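Local coordinates for putative acetoin utilization protein, acetoin dehydrogenase (Thermus thermophilus, PDB 5AWE) that is of unknown function but joins paired CBS domains, a module that often binds adenosine nucleotides, to an ACT domain, suggesting a regulatory ligand-sensing role, at the interface of chains A and B. Coordinates in Å, arbitrary orientation; residue numbers count along the deposited sequence, not the author numbering. Chains: chain A/B, Putative acetoin utilization protein, acetoin dehydrogenase.

The interface of chains A and B. Residues chain A 133-134, 167-168; chain B 169-171.
B:Thr171 meets chain A through both its backbone and its side chain. Its amide N donates to O of A:Val133, the carbonyl at the end of helix 123-133, over 3.0 Å with an angle of 146° at the hydrogen. Its hydroxyl OG1 donates to the backbone O of A:Val167 at 2.6 Å, arriving in the carbonyl plane on a lone pair. A chi1 of -59° swings OG1 opposite the carbonyl carbon, to the backbone N side, which lets one residue grip a helix end and a strand of the partner together. CG1 of A:Val167 packs 3.6 Å from OG1, the two side chains meeting at a slant. Replacing B:Thr171 with a valine would probably leave the A:Val167 carbonyl without its hydroxyl donor. Beside B:Thr171 in the strand, the methyl CB of B:Ala170 lies 3.9 Å from CG2 of A:Val133 and 4.0 Å from CD2 of A:Leu134, an apolar patch beside the polar pair, while the backbone O of B:Ile169 sits 3.3 Å from CB of A:Ser168. Behind this first shell, OG of A:Ser168 donates to O of A:Leu134 at 2.9 Å, well bent from the carbonyl direction (117°). That bond ties the residue following the helix to strand 165-175 of the same chain, and probably helps to keep the two acceptor carbonyls at the spacing that B:Thr171 spans. Repeated by the two-fold with the chains exchanged, the patch sets strand 165-175 of one ACT domain against both its counterpart strand and the end of helix 123-133 in the other chain, probably helping to fix how the CBS and ACT modules sit in this pair, which may be the biological dimer.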
loop_
_atom_site.group_PDB
_atom_site.type_symbol
_atom_site.label_atom_id
_atom_site.label_comp_id
_atom_site.label_asym_id
_atom_site.label_seq_id
_atom_site.Cartn_x
_atom_site.Cartn_y
_atom_site.Cartn_z
ATOM N N VAL A 133 1.042 -32.841 31.722
ATOM C CA VAL A 133 0.589 -33.211 33.052
ATOM C C VAL A 133 -0.593 -34.179 33.030
ATOM O O VAL A 133 -0.822 -34.896 34.003
ATOM C CB VAL A 133 0.227 -31.965 33.909
ATOM C CG1 VAL A 133 1.378 -30.969 33.873
ATOM C CG2 VAL A 133 -1.077 -31.343 33.448
ATOM N N LEU A 134 -1.325 -34.218 31.921
ATOM C CA LEU A 134 -2.431 -35.164 31.780
ATOM C C LEU A 134 -1.980 -36.443 31.057
ATOM O O LEU A 134 -2.728 -37.416 30.972
ATOM C CB LEU A 134 -3.595 -34.514 31.015
ATOM C CG LEU A 134 -4.164 -33.164 31.495
ATOM C CD1 LEU A 134 -5.299 -32.742 30.567
ATOM C CD2 LEU A 134 -4.677 -33.257 32.917
ATOM N N VAL A 167 -2.524 -41.771 35.730
ATOM C CA VAL A 167 -1.720 -40.572 35.484
ATOM C C VAL A 167 -2.552 -39.289 35.572
ATOM O O VAL A 167 -2.043 -38.232 35.964
ATOM C CB VAL A 167 -1.031 -40.654 34.103
ATOM C CG1 VAL A 167 -0.319 -39.354 33.781
ATOM C CG2 VAL A 167 -0.025 -41.798 34.114
ATOM N N SER A 168 -3.833 -39.383 35.213
ATOM C CA SER A 168 -4.725 -38.237 35.331
ATOM C C SER A 168 -6.194 -38.605 35.254
ATOM O O SER A 168 -6.586 -39.551 34.567
ATOM C CB SER A 168 -4.414 -37.195 34.248
ATOM O OG SER A 168 -4.757 -37.689 32.967
ATOM N N ILE B 169 -7.411 -34.846 38.796
ATOM C CA ILE B 169 -6.047 -35.108 39.227
ATOM C C ILE B 169 -5.133 -35.008 38.017
ATOM O O ILE B 169 -5.430 -35.581 36.959
ATOM C CB ILE B 169 -5.923 -36.520 39.848
ATOM C CG1 ILE B 169 -6.690 -36.566 41.171
ATOM C CG2 ILE B 169 -4.464 -36.872 40.083
ATOM C CD1 ILE B 169 -6.876 -37.964 41.725
ATOM N N ALA B 170 -4.038 -34.265 38.174
ATOM C CA ALA B 170 -2.976 -34.239 37.172
ATOM C C ALA B 170 -1.621 -34.588 37.786
ATOM O O ALA B 170 -1.378 -34.339 38.985
ATOM C CB ALA B 170 -2.912 -32.877 36.510
ATOM N N THR B 171 -0.741 -35.164 36.962
ATOM C CA THR B 171 0.620 -35.486 37.393
ATOM C C THR B 171 1.572 -34.339 37.068
ATOM O O THR B 171 1.951 -34.152 35.918
ATOM C CB THR B 171 1.146 -36.767 36.695
ATOM O OG1 THR B 171 0.278 -37.860 37.001
ATOM C CG2 THR B 171 2.556 -37.108 37.174
#